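Local coordinates for uncharacterized protein (Bombyx mori, PDB 5AZ0) that is an aldo-keto reductase and so probably reduces aldehydes and ketones to alcohols with a nicotinamide cofactor, at residues R67-A72 / P79-V84; Y60-G65 / G92-E97; T24-S29 / I275-T280. One frame throughout, in Å; residues are numbered along the deposited sequence.

Contact 1: residues R67-A72 / P79-V84; sequences RHIDTA and PEIGQV. With ACT (acetate ion), chain H.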
ATOM      1  N   ARG A  67       1.981  11.097   9.200  1.00 27.43           N
ATOM      2  CA  ARG A  67       0.827  11.740   8.570  1.00 26.02           C
ATOM      3  C   ARG A  67       0.081  10.917   7.518  1.00 25.53           C
ATOM      4  O   ARG A  67      -1.103  11.205   7.243  1.00 24.31           O
ATOM      5  CB  ARG A  67       1.313  13.001   7.960  1.00 28.56           C
ATOM      6  CG  ARG A  67       1.926  13.997   8.969  1.00 29.14           C
ATOM      7  CD  ARG A  67       0.899  14.475  10.016  1.00 30.39           C
ATOM      8  NE  ARG A  67       1.499  15.356  11.038  1.00 32.40           N
ATOM      9  CZ  ARG A  67       1.842  14.966  12.267  1.00 30.77           C
ATOM     10  NH1 ARG A  67       1.662  13.717  12.714  1.00 34.70           N
ATOM     11  NH2 ARG A  67       2.343  15.871  13.088  1.00 39.44           N
ATOM     12  N   HIS A  68       0.731   9.849   7.024  1.00 24.00           N
ATOM     13  CA  HIS A  68       0.235   9.030   5.946  1.00 22.82           C
ATOM     14  C   HIS A  68      -0.357   7.768   6.526  1.00 20.98           C
ATOM     15  O   HIS A  68       0.322   6.984   7.187  1.00 21.06           O
ATOM     16  CB  HIS A  68       1.389   8.771   4.929  1.00 24.15           C
ATOM     17  CG  HIS A  68       1.071   7.882   3.763  1.00 25.03           C
ATOM     18  ND1 HIS A  68       1.978   7.729   2.722  1.00 22.40           N
ATOM     19  CD2 HIS A  68      -0.022   7.124   3.437  1.00 22.87           C
ATOM     20  CE1 HIS A  68       1.489   6.859   1.853  1.00 23.28           C
ATOM     21  NE2 HIS A  68       0.281   6.484   2.254  1.00 24.68           N
ATOM     22  N   ILE A  69      -1.652   7.573   6.259  1.00 21.08           N
ATOM     23  CA  ILE A  69      -2.408   6.437   6.705  1.00 21.02           C
ATOM     24  C   ILE A  69      -3.019   5.693   5.501  1.00 21.00           C
ATOM     25  O   ILE A  69      -3.776   6.260   4.751  1.00 20.05           O
ATOM     26  CB  ILE A  69      -3.578   6.903   7.618  1.00 20.74           C
ATOM     27  CG1 ILE A  69      -3.077   7.663   8.832  1.00 22.43           C
ATOM     28  CG2 ILE A  69      -4.383   5.694   8.101  1.00 22.52           C
ATOM     29  CD1 ILE A  69      -4.218   8.421   9.520  1.00 23.31           C
ATOM     30  N   ASP A  70      -2.741   4.403   5.381  1.00 21.59           N
ATOM     31  CA  ASP A  70      -3.169   3.610   4.237  1.00 20.68           C
ATOM     32  C   ASP A  70      -4.228   2.698   4.697  1.00 20.20           C
ATOM     33  O   ASP A  70      -3.991   1.886   5.625  1.00 20.92           O
ATOM     34  CB  ASP A  70      -1.981   2.783   3.682  1.00 21.00           C
ATOM     35  CG  ASP A  70      -2.351   1.996   2.430  1.00 20.96           C
ATOM     36  OD1 ASP A  70      -2.368   2.631   1.341  1.00 19.73           O
ATOM     37  OD2 ASP A  70      -2.625   0.742   2.565  1.00 21.38           O
ATOM     38  N   THR A  71      -5.428   2.840   4.154  1.00 18.95           N
ATOM     39  CA  THR A  71      -6.416   1.881   4.488  1.00 20.41           C
ATOM     40  C   THR A  71      -7.213   1.479   3.259  1.00 21.17           C
ATOM     41  O   THR A  71      -6.860   1.849   2.162  1.00 21.61           O
ATOM     42  CB  THR A  71      -7.337   2.374   5.668  1.00 22.44           C
ATOM     43  OG1 THR A  71      -8.017   1.235   6.209  1.00 22.45           O
ATOM     44  CG2 THR A  71      -8.342   3.390   5.237  1.00 20.20           C
ATOM     45  N   ALA A  72      -8.289   0.730   3.472  1.00 19.89           N
ATOM     46  CA  ALA A  72      -9.112   0.204   2.370  1.00 22.08           C
ATOM     47  C   ALA A  72     -10.502  -0.235   2.871  1.00 22.98           C
ATOM     48  O   ALA A  72     -10.591  -0.631   3.967  1.00 23.04           O
ATOM     49  CB  ALA A  72      -8.413  -0.979   1.687  1.00 20.96           C
ATOM     50  N   PRO A  79     -14.097   2.607   9.960  1.00 25.16           N
ATOM     51  CA  PRO A  79     -14.810   3.390  11.045  1.00 28.04           C
ATOM     52  C   PRO A  79     -13.889   3.671  12.212  1.00 24.88           C
ATOM     53  O   PRO A  79     -13.733   4.807  12.640  1.00 26.46           O
ATOM     54  CB  PRO A  79     -16.014   2.478  11.388  1.00 27.79           C
ATOM     55  CG  PRO A  79     -16.202   1.660  10.132  1.00 26.62           C
ATOM     56  CD  PRO A  79     -14.805   1.345   9.695  1.00 25.61           C
ATOM     57  N   GLU A  80     -13.126   2.674  12.627  1.00 30.07           N
ATOM     58  CA  GLU A  80     -12.221   2.875  13.762  1.00 28.86           C
ATOM     59  C   GLU A  80     -11.063   3.816  13.434  1.00 30.68           C
ATOM     60  O   GLU A  80     -10.611   4.600  14.291  1.00 27.04           O
ATOM     61  CB  GLU A  80     -11.661   1.543  14.249  1.00 31.51           C
ATOM     62  CG  GLU A  80     -12.683   0.557  14.825  1.00 35.89           C
ATOM     63  CD  GLU A  80     -13.313  -0.415  13.795  1.00 40.08           C
ATOM     64  OE1 GLU A  80     -13.554  -0.098  12.592  1.00 38.95           O
ATOM     65  OE2 GLU A  80     -13.607  -1.539  14.204  1.00 49.87           O
ATOM     66  N   ILE A  81     -10.528   3.740  12.198  1.00 27.25           N
ATOM     67  CA  ILE A  81      -9.437   4.652  11.827  1.00 26.84           C
ATOM     68  C   ILE A  81     -10.021   6.072  11.837  1.00 24.75           C
ATOM     69  O   ILE A  81      -9.372   7.029  12.205  1.00 27.13           O
ATOM     70  CB  ILE A  81      -8.851   4.345  10.385  1.00 29.52           C
ATOM     71  CG1 ILE A  81      -8.267   2.935  10.286  1.00 32.32           C
ATOM     72  CG2 ILE A  81      -7.882   5.434   9.949  1.00 29.25           C
ATOM     73  CD1 ILE A  81      -7.136   2.652  11.255  1.00 40.81           C
ATOM     74  N   GLY A  82     -11.218   6.246  11.329  1.00 22.98           N
ATOM     75  CA  GLY A  82     -11.772   7.614  11.314  1.00 28.66           C
ATOM     76  C   GLY A  82     -12.004   8.247  12.677  1.00 27.52           C
ATOM     77  O   GLY A  82     -11.881   9.465  12.825  1.00 27.95           O
ATOM     78  N   GLN A  83     -12.396   7.415  13.641  1.00 31.51           N
ATOM     79  CA  GLN A  83     -12.512   7.839  15.067  1.00 35.10           C
ATOM     80  C   GLN A  83     -11.141   8.305  15.585  1.00 31.79           C
ATOM     81  O   GLN A  83     -11.012   9.393  16.122  1.00 34.02           O
ATOM     82  CB  GLN A  83     -13.033   6.675  15.879  1.00 42.46           C
ATOM     83  CG  GLN A  83     -13.727   6.966  17.203  1.00 60.15           C
ATOM     84  CD  GLN A  83     -14.587   5.754  17.578  1.00 74.38           C
ATOM     85  OE1 GLN A  83     -15.581   5.440  16.895  1.00 79.98           O
ATOM     86  NE2 GLN A  83     -14.165   5.016  18.609  1.00 76.02           N
ATOM     87  N   VAL A  84     -10.082   7.526  15.328  1.00 31.56           N
ATOM     88  CA  VAL A  84      -8.740   7.908  15.775  1.00 30.13           C
ATOM     89  C   VAL A  84      -8.346   9.221  15.154  1.00 32.49           C
ATOM     90  O   VAL A  84      -7.863  10.104  15.869  1.00 29.64           O
ATOM     91  CB  VAL A  84      -7.665   6.824  15.515  1.00 36.24           C
ATOM     92  CG1 VAL A  84      -6.266   7.295  15.853  1.00 34.82           C
ATOM     93  CG2 VAL A  84      -7.971   5.535  16.286  1.00 35.62           C
TER
HETATM   94  C   ACT H 407       2.212  18.875  10.833  0.80 43.23           C
HETATM   95  O   ACT H 407       2.188  17.927   9.971  0.80 37.65           O
HETATM   96  OXT ACT H 407       2.059  18.697  12.071  0.80 43.40           O
HETATM   97  CH3 ACT H 407       2.422  20.295  10.389  0.80 42.41           C
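Within a beta-alpha-beta unit of the TIM barrel, strand 68-70 packs against the helix that follows it, 78-90, chiefly through Ile69 and Ile81. The two isoleucines meet by their short branches, Ile69 CG2 lying 4.0 Å from Ile81 CG2. In both, CG2 stands anti to the backbone N, as chi1 of -59° and -61° requires, and the two side chains run antiparallel as they pass. Two beta-branched chains suit the place because each sets a methyl close to its own backbone, where it can meet the other across the strand-helix interface. Thr71 flanks Ile81 more loosely, its OG1 4.4 Å from Ile81 CG1. The hydroxyl is satisfied, for it is hydrogen-bonded to Thr24 OG1. Val85 of the same helix extends the patch on Ile69, and Leu58 of helix 51-64 closes on Ile81.

Just before the strand, Arg67 bends at chi2 and offers an edge of its guanidinium to an acetate ion, likely a component of the crystallisation solution. The carboxylate lies near the guanidinium plane and takes two nearly straight bonds, NE to acetate O at 2.9 Å and NH2 to acetate OXT at 3.0 Å. Between 67-72 and 79-84 the contact is van der Waals packing, with a methyl pair at its heart, so shape rather than polar pairing sets how they fit.

Contact 2: residues Y60-G65 / G92-E97; sequences YAIDIG and GVVRRE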
ATOM      1  N   TYR A  60      -0.246   6.832  18.622  1.00 33.06           N
ATOM      2  CA  TYR A  60       1.200   7.070  18.861  1.00 31.96           C
ATOM      3  C   TYR A  60       1.905   7.555  17.562  1.00 31.57           C
ATOM      4  O   TYR A  60       2.643   8.587  17.536  1.00 30.03           O
ATOM      5  CB  TYR A  60       1.835   5.736  19.437  1.00 34.75           C
ATOM      6  CG  TYR A  60       3.335   5.811  19.615  1.00 43.22           C
ATOM      7  CD1 TYR A  60       3.921   6.523  20.690  1.00 43.38           C
ATOM      8  CD2 TYR A  60       4.210   5.241  18.659  1.00 39.93           C
ATOM      9  CE1 TYR A  60       5.317   6.612  20.818  1.00 44.20           C
ATOM     10  CE2 TYR A  60       5.592   5.342  18.784  1.00 41.32           C
ATOM     11  CZ  TYR A  60       6.157   6.013  19.850  1.00 44.13           C
ATOM     12  OH  TYR A  60       7.552   6.044  19.929  1.00 42.60           O
ATOM     13  N   ALA A  61       1.640   6.837  16.447  1.00 33.40           N
ATOM     14  CA  ALA A  61       2.300   7.223  15.125  1.00 29.14           C
ATOM     15  C   ALA A  61       2.034   8.627  14.805  1.00 27.49           C
ATOM     16  O   ALA A  61       2.959   9.406  14.485  1.00 29.11           O
ATOM     17  CB  ALA A  61       1.826   6.325  13.996  1.00 32.11           C
ATOM     18  N   ILE A  62       0.763   9.028  14.950  1.00 27.52           N
ATOM     19  CA  ILE A  62       0.453  10.447  14.691  1.00 29.94           C
ATOM     20  C   ILE A  62       1.159  11.415  15.680  1.00 31.36           C
ATOM     21  O   ILE A  62       1.636  12.491  15.284  1.00 30.63           O
ATOM     22  CB  ILE A  62      -1.090  10.642  14.657  1.00 31.91           C
ATOM     23  CG1 ILE A  62      -1.685   9.878  13.451  1.00 31.18           C
ATOM     24  CG2 ILE A  62      -1.454  12.101  14.548  1.00 34.13           C
ATOM     25  CD1 ILE A  62      -3.178   9.595  13.488  1.00 29.33           C
ATOM     26  N   ASP A  63       1.204  11.042  16.969  1.00 34.34           N
ATOM     27  CA  ASP A  63       1.911  11.871  18.002  1.00 36.01           C
ATOM     28  C   ASP A  63       3.331  12.015  17.624  1.00 35.06           C
ATOM     29  O   ASP A  63       3.826  13.127  17.653  1.00 34.72           O
ATOM     30  CB  ASP A  63       1.873  11.253  19.422  1.00 38.49           C
ATOM     31  CG  ASP A  63       0.470  11.213  20.023  1.00 36.21           C
ATOM     32  OD1 ASP A  63      -0.331  12.091  19.712  1.00 40.25           O
ATOM     33  OD2 ASP A  63       0.133  10.285  20.754  1.00 38.03           O
ATOM     34  N   ILE A  64       4.013  10.928  17.212  1.00 33.54           N
ATOM     35  CA  ILE A  64       5.465  11.156  16.849  1.00 36.79           C
ATOM     36  C   ILE A  64       5.751  11.804  15.510  1.00 37.01           C
ATOM     37  O   ILE A  64       6.899  12.236  15.290  1.00 35.77           O
ATOM     38  CB  ILE A  64       6.366   9.905  16.994  1.00 41.89           C
ATOM     39  CG1 ILE A  64       6.021   8.801  15.979  1.00 37.86           C
ATOM     40  CG2 ILE A  64       6.239   9.348  18.420  1.00 43.22           C
ATOM     41  CD1 ILE A  64       6.944   7.585  16.037  1.00 36.31           C
ATOM     42  N   GLY A  65       4.748  11.869  14.610  1.00 33.86           N
ATOM     43  CA  GLY A  65       4.916  12.563  13.308  1.00 35.53           C
ATOM     44  C   GLY A  65       4.520  11.821  12.004  1.00 29.56           C
ATOM     45  O   GLY A  65       4.775  12.303  10.946  1.00 32.81           O
ATOM     46  N   GLY A  92      -5.802  18.521  18.923  1.00 44.33           N
ATOM     47  CA  GLY A  92      -4.893  19.550  18.374  1.00 38.89           C
ATOM     48  C   GLY A  92      -3.526  19.017  17.930  1.00 37.40           C
ATOM     49  O   GLY A  92      -2.642  19.802  17.558  1.00 38.42           O
ATOM     50  N   VAL A  93      -3.372  17.696  17.895  1.00 37.55           N
ATOM     51  CA  VAL A  93      -2.141  17.083  17.391  1.00 39.22           C
ATOM     52  C   VAL A  93      -1.957  17.329  15.899  1.00 36.95           C
ATOM     53  O   VAL A  93      -0.879  17.693  15.468  1.00 33.48           O
ATOM     54  CB  VAL A  93      -2.095  15.601  17.670  1.00 45.17           C
ATOM     55  CG1 VAL A  93      -0.751  15.034  17.186  1.00 49.04           C
ATOM     56  CG2 VAL A  93      -2.268  15.350  19.172  1.00 43.59           C
ATOM     57  N   VAL A  94      -3.026  17.168  15.120  1.00 35.56           N
ATOM     58  CA  VAL A  94      -3.017  17.556  13.681  1.00 35.88           C
ATOM     59  C   VAL A  94      -4.294  18.238  13.259  1.00 32.52           C
ATOM     60  O   VAL A  94      -5.303  18.153  13.958  1.00 37.55           O
ATOM     61  CB  VAL A  94      -2.898  16.292  12.793  1.00 31.45           C
ATOM     62  CG1 VAL A  94      -1.511  15.733  12.902  1.00 32.49           C
ATOM     63  CG2 VAL A  94      -3.908  15.219  13.169  1.00 30.39           C
ATOM     64  N   ARG A  95      -4.228  18.889  12.122  1.00 32.73           N
ATOM     65  CA  ARG A  95      -5.374  19.326  11.327  1.00 31.95           C
ATOM     66  C   ARG A  95      -5.569  18.276  10.178  1.00 36.36           C
ATOM     67  O   ARG A  95      -4.591  17.605   9.755  1.00 29.26           O
ATOM     68  CB  ARG A  95      -5.098  20.694  10.669  1.00 39.83           C
ATOM     69  CG  ARG A  95      -5.200  21.950  11.578  1.00 52.66           C
ATOM     70  CD  ARG A  95      -5.039  23.269  10.792  1.00 62.62           C
ATOM     71  NE  ARG A  95      -3.640  23.362  10.348  1.00 88.00           N
ATOM     72  CZ  ARG A  95      -3.182  23.296   9.082  1.00106.32           C
ATOM     73  NH1 ARG A  95      -3.993  23.195   8.011  1.00110.07           N
ATOM     74  NH2 ARG A  95      -1.862  23.356   8.879  1.00107.77           N
ATOM     75  N   ARG A  96      -6.806  18.161   9.685  1.00 34.81           N
ATOM     76  CA  ARG A  96      -7.138  17.259   8.564  1.00 35.92           C
ATOM     77  C   ARG A  96      -6.119  17.420   7.455  1.00 32.54           C
ATOM     78  O   ARG A  96      -5.608  16.439   6.949  1.00 26.84           O
ATOM     79  CB  ARG A  96      -8.564  17.539   8.023  1.00 34.48           C
ATOM     80  CG  ARG A  96      -8.891  17.009   6.594  1.00 30.65           C
ATOM     81  CD  ARG A  96      -8.901  15.526   6.643  1.00 26.71           C
ATOM     82  NE  ARG A  96      -9.017  14.834   5.337  1.00 27.09           N
ATOM     83  CZ  ARG A  96      -8.001  14.290   4.670  1.00 21.69           C
ATOM     84  NH1 ARG A  96      -6.736  14.497   5.042  1.00 20.08           N
ATOM     85  NH2 ARG A  96      -8.251  13.612   3.598  1.00 19.65           N
ATOM     86  N   GLU A  97      -5.818  18.669   7.141  1.00 31.34           N
ATOM     87  CA  GLU A  97      -4.959  19.084   6.066  1.00 34.08           C
ATOM     88  C   GLU A  97      -3.526  18.545   6.226  1.00 34.91           C
ATOM     89  O   GLU A  97      -2.772  18.555   5.242  1.00 26.36           O
ATOM     90  CB  GLU A  97      -4.857  20.633   6.036  1.00 44.52           C
ATOM     91  CG  GLU A  97      -6.101  21.422   5.556  1.00 61.03           C
ATOM     92  CD  GLU A  97      -7.357  21.427   6.489  1.00 69.91           C
ATOM     93  OE1 GLU A  97      -7.263  21.293   7.744  1.00 51.67           O
ATOM     94  OE2 GLU A  97      -8.486  21.557   5.946  1.00 88.25           O
TER
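At the base of the barrel, the last turn of helix 51-64 leans on the loop that carries the chain from helix 78-90 to strand 100-105, with Ile62 and Asp63 set against Val93 and Val94. Ile62 is the hydrophobic centre. Its CG2 methyl, anti to the backbone N (chi1 -65°), reaches two valines at once: it lies 4.0 Å from Val93 CG1 and equally 4.0 Å from Val94 CG1. The Ile62 side chain slants across that of Val93 and meets that of Val94 almost at a right angle, so that the methyl sits against both neighbours. Val93 CG1 also comes within 4.0 Å of the carbonyl O of Ile62.

The helix ends here in a Schellman motif. Gly65, with a phi of 129°, is its C-prime residue; a side chain at such backbone angles would run into the preceding carbonyl oxygen, and glycine avoids this. Its N bonds to Ala61 O at 3.0 Å and weakly to Ile62 O, while Tyr66 N also reaches back to Ala61 O. Helix 78-90 stops in the same manner at Gly92, whose positive phi turns the chain into Val93.

Asp63 borders the patch on its solvent side. Its OD1 lies 3.8 Å from Val93 CG2 and 3.9 Å from Val93 CG1, the two side chains crossing nearly at right angles. The same OD1 forms a salt bridge with Lys88 NZ of helix 78-90, so the aspartate pairs its charge at the exposed border; the lysine side chain also touches Ile62, Val93 and Val94.

Contact 3: residues T24-S29 / I275-T280; sequences TWLGVS and IPKTVT. With ACT (acetate ion), chain K; ACT (acetate ion), chain F.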
ATOM      1  N   THR A  24      -2.751  -0.554   7.722  1.00 24.23           N
ATOM      2  CA  THR A  24      -3.911  -0.863   8.542  1.00 26.68           C
ATOM      3  C   THR A  24      -4.569  -2.197   8.212  1.00 28.59           C
ATOM      4  O   THR A  24      -5.660  -2.490   8.730  1.00 30.76           O
ATOM      5  CB  THR A  24      -4.954   0.252   8.472  1.00 25.41           C
ATOM      6  OG1 THR A  24      -5.550   0.342   7.178  1.00 24.50           O
ATOM      7  CG2 THR A  24      -4.374   1.583   8.882  1.00 23.64           C
ATOM      8  N   TRP A  25      -3.932  -3.004   7.360  1.00 24.07           N
ATOM      9  CA  TRP A  25      -4.468  -4.327   7.055  1.00 28.00           C
ATOM     10  C   TRP A  25      -3.937  -5.409   7.999  1.00 28.46           C
ATOM     11  O   TRP A  25      -2.720  -5.674   8.059  1.00 29.43           O
ATOM     12  CB  TRP A  25      -4.033  -4.713   5.673  1.00 30.53           C
ATOM     13  CG  TRP A  25      -4.336  -6.093   5.261  1.00 33.14           C
ATOM     14  CD1 TRP A  25      -3.467  -6.944   4.575  1.00 38.85           C
ATOM     15  CD2 TRP A  25      -5.579  -6.784   5.361  1.00 30.25           C
ATOM     16  NE1 TRP A  25      -4.112  -8.105   4.261  1.00 37.86           N
ATOM     17  CE2 TRP A  25      -5.400  -8.057   4.736  1.00 36.43           C
ATOM     18  CE3 TRP A  25      -6.822  -6.473   5.918  1.00 31.61           C
ATOM     19  CZ2 TRP A  25      -6.430  -9.022   4.652  1.00 36.71           C
ATOM     20  CZ3 TRP A  25      -7.829  -7.442   5.881  1.00 35.50           C
ATOM     21  CH2 TRP A  25      -7.635  -8.705   5.219  1.00 36.99           C
ATOM     22  N   LEU A  26      -4.841  -6.058   8.685  1.00 31.83           N
ATOM     23  CA  LEU A  26      -4.472  -7.009   9.742  1.00 40.35           C
ATOM     24  C   LEU A  26      -4.245  -8.438   9.253  1.00 44.78           C
ATOM     25  O   LEU A  26      -3.613  -9.220   9.946  1.00 58.77           O
ATOM     26  CB  LEU A  26      -5.496  -6.962  10.893  1.00 38.94           C
ATOM     27  CG  LEU A  26      -5.361  -5.683  11.720  1.00 37.81           C
ATOM     28  CD1 LEU A  26      -6.386  -5.678  12.829  1.00 43.59           C
ATOM     29  CD2 LEU A  26      -3.984  -5.447  12.308  1.00 35.05           C
ATOM     30  N   GLY A  27      -4.704  -8.766   8.064  1.00 51.68           N
ATOM     31  CA  GLY A  27      -4.460 -10.072   7.483  1.00 57.69           C
ATOM     32  C   GLY A  27      -5.637 -11.028   7.646  1.00 66.56           C
ATOM     33  O   GLY A  27      -6.585 -10.792   8.439  1.00 63.30           O
ATOM     34  N   VAL A  28      -5.569 -12.092   6.842  1.00 74.82           N
ATOM     35  CA  VAL A  28      -6.565 -13.157   6.798  1.00 82.04           C
ATOM     36  C   VAL A  28      -5.758 -14.400   7.247  1.00 92.97           C
ATOM     37  O   VAL A  28      -5.087 -15.022   6.438  1.00 92.66           O
ATOM     38  CB  VAL A  28      -7.282 -13.244   5.393  1.00 85.99           C
ATOM     39  CG1 VAL A  28      -6.317 -13.103   4.207  1.00 86.41           C
ATOM     40  CG2 VAL A  28      -8.121 -14.508   5.240  1.00 92.26           C
ATOM     41  N   SER A  29      -5.781 -14.702   8.555  1.00102.90           N
ATOM     42  CA  SER A  29      -4.998 -15.808   9.164  1.00104.27           C
ATOM     43  C   SER A  29      -5.886 -16.875   9.827  1.00 97.79           C
ATOM     44  O   SER A  29      -6.354 -17.808   9.162  1.00 92.87           O
ATOM     45  CB  SER A  29      -3.967 -15.245  10.164  1.00107.37           C
ATOM     46  OG  SER A  29      -4.237 -13.888  10.498  1.00103.77           O
ATOM     47  N   ILE A 275       4.801   1.161   3.087  1.00 23.29           N
ATOM     48  CA  ILE A 275       3.671   0.983   3.976  1.00 24.93           C
ATOM     49  C   ILE A 275       3.886  -0.275   4.825  1.00 25.11           C
ATOM     50  O   ILE A 275       3.201  -1.298   4.679  1.00 23.98           O
ATOM     51  CB  ILE A 275       2.316   0.746   3.254  1.00 28.96           C
ATOM     52  CG1 ILE A 275       2.042   1.735   2.134  1.00 26.81           C
ATOM     53  CG2 ILE A 275       1.159   0.793   4.274  1.00 29.85           C
ATOM     54  CD1 ILE A 275       2.087   3.173   2.493  1.00 26.18           C
ATOM     55  N   PRO A 276       4.828  -0.206   5.757  1.00 26.30           N
ATOM     56  CA  PRO A 276       4.882  -1.282   6.740  1.00 28.18           C
ATOM     57  C   PRO A 276       3.628  -1.355   7.626  1.00 29.42           C
ATOM     58  O   PRO A 276       2.990  -0.335   7.854  1.00 28.87           O
ATOM     59  CB  PRO A 276       6.056  -0.910   7.597  1.00 26.57           C
ATOM     60  CG  PRO A 276       6.088   0.579   7.519  1.00 28.69           C
ATOM     61  CD  PRO A 276       5.713   0.918   6.098  1.00 26.00           C
ATOM     62  N   LYS A 277       3.286  -2.570   8.047  1.00 30.63           N
ATOM     63  CA  LYS A 277       2.230  -2.783   8.991  1.00 36.25           C
ATOM     64  C   LYS A 277       2.816  -3.305  10.300  1.00 38.89           C
ATOM     65  O   LYS A 277       3.507  -4.327  10.308  1.00 34.90           O
ATOM     66  CB  LYS A 277       1.183  -3.748   8.478  1.00 36.85           C
ATOM     67  CG  LYS A 277      -0.011  -3.753   9.458  1.00 46.45           C
ATOM     68  CD  LYS A 277      -0.519  -5.131   9.758  1.00 50.01           C
ATOM     69  CE  LYS A 277       0.345  -5.868  10.702  1.00 49.96           C
ATOM     70  NZ  LYS A 277       0.235  -7.298  10.330  1.00 63.15           N
ATOM     71  N   THR A 278       2.522  -2.611  11.398  1.00 41.07           N
ATOM     72  CA  THR A 278       2.860  -3.096  12.753  1.00 40.50           C
ATOM     73  C   THR A 278       1.834  -2.557  13.734  1.00 41.31           C
ATOM     74  O   THR A 278       1.234  -1.543  13.482  1.00 35.69           O
ATOM     75  CB  THR A 278       4.274  -2.645  13.158  1.00 39.13           C
ATOM     76  OG1 THR A 278       4.611  -3.175  14.446  1.00 45.98           O
ATOM     77  CG2 THR A 278       4.411  -1.114  13.170  1.00 36.96           C
ATOM     78  N   VAL A 279       1.642  -3.241  14.864  1.00 48.55           N
ATOM     79  CA  VAL A 279       0.783  -2.764  15.950  1.00 44.44           C
ATOM     80  C   VAL A 279       1.623  -2.533  17.206  1.00 45.09           C
ATOM     81  O   VAL A 279       1.067  -2.410  18.294  1.00 49.73           O
ATOM     82  CB  VAL A 279      -0.415  -3.725  16.223  1.00 45.72           C
ATOM     83  CG1 VAL A 279      -1.230  -3.962  14.973  1.00 43.91           C
ATOM     84  CG2 VAL A 279       0.038  -5.081  16.761  1.00 45.19           C
ATOM     85  N   THR A 280       2.935  -2.379  17.041  1.00 45.67           N
ATOM     86  CA  THR A 280       3.889  -2.212  18.148  1.00 40.40           C
ATOM     87  C   THR A 280       4.587  -0.923  18.052  1.00 38.26           C
ATOM     88  O   THR A 280       5.287  -0.670  17.078  1.00 44.04           O
ATOM     89  CB  THR A 280       4.978  -3.292  18.077  1.00 45.98           C
ATOM     90  OG1 THR A 280       4.370  -4.595  18.166  1.00 43.09           O
ATOM     91  CG2 THR A 280       5.994  -3.125  19.187  1.00 48.20           C
TER
HETATM   92  C   ACT K 410       3.692  -6.176  14.739  0.80 55.15           C
HETATM   93  O   ACT K 410       4.885  -6.087  14.349  0.80 58.13           O
HETATM   94  OXT ACT K 410       3.404  -5.716  15.835  0.80 53.11           O
HETATM   95  CH3 ACT K 410       2.568  -6.761  13.923  0.80 58.40           C
HETATM   96  C   ACT F 405      -1.644  -1.826   4.514  1.00 31.11           C
HETATM   97  O   ACT F 405      -1.421  -2.651   5.422  1.00 33.66           O
HETATM   98  OXT ACT F 405      -2.275  -0.764   4.678  1.00 26.31           O
HETATM   99  CH3 ACT F 405      -1.107  -2.122   3.151  1.00 31.04           C
HETATM  100  O   HOH W   1      -2.158  -8.642  12.199  1.00 51.93           O
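The OXT oxygen of an acetate ion (chain K) is held by Thr280 OG1 at 2.8 Å and by Val279 N at 3.2 Å. The backbone bond is fairly straight, with an angle of 160° at the hydrogen. Thr278 OG1 gives a weaker bond, 2.9 Å long, to the other oxygen, O. Its hydroxyl stands opposite the backbone N about the first torsion (chi1 -177°) and also accepts from Thr280 N at 3.2 Å, closing an ST turn. Replacing Thr278 by alanine would probably leave the acetate O without this weak mate and set the turn before Thr280 free to shift. In related reductases the loop after the last barrel strand, with its lysine and hydroxyl side chains, receives the 2'-phosphate of NADPH, and the acetate is consistent with such an anion site.

A second acetate (chain F) sits on the backbone of 24-29: Thr24 N bonds its OXT at 3.1 Å and Trp25 N its O at 3.2 Å. The CG2 methyl of Ile275 touches it from the other segment.

Between these ends the segments meet by Leu26 CD2 and Val279 CG1, 4.1 Å apart, the side chains crossing at about a right angle. The kinked Lys277 side chain is linked to 24-29 through a water that donates to Leu26 O and accepts weakly from Lys277 NZ. A lysine suits an exposed place where, as in relatives, a cofactor phosphate probably binds.

The Trp25 indole has Gly27 N over one face and stacks with Tyr75. The two loops follow strands 22-23 and 273-274, the first and last of the barrel. Leu26 and Val279 rest on helix 51-64, Thr278 on helix 281-287, and Ile275 on strand 68-70.

Strand 68-70 ties the three contacts together. Contacts 1 and 2 have centres about 12 Å apart and touch where Arg67 NH1 reaches Ile62 O at 2.8 Å, a probable hydrogen bond joining the residue just before the strand to the end of helix 51-64. Contact 3 lies about 13 Å from contact 1, centre to centre, and joins it through Thr24 OG1, 2.7 Å from Asp70 O. Contacts 2 and 3 do not touch; their nearest atoms are about 6 Å apart. Asp70, salt-bridged to Lys104, is consistent with the aspartate of the family's Asp-Tyr-Lys-His tetrad, which would place the probable active site beside the chain F acetate bound by Thr24 and Trp25, with contact 2 farther off.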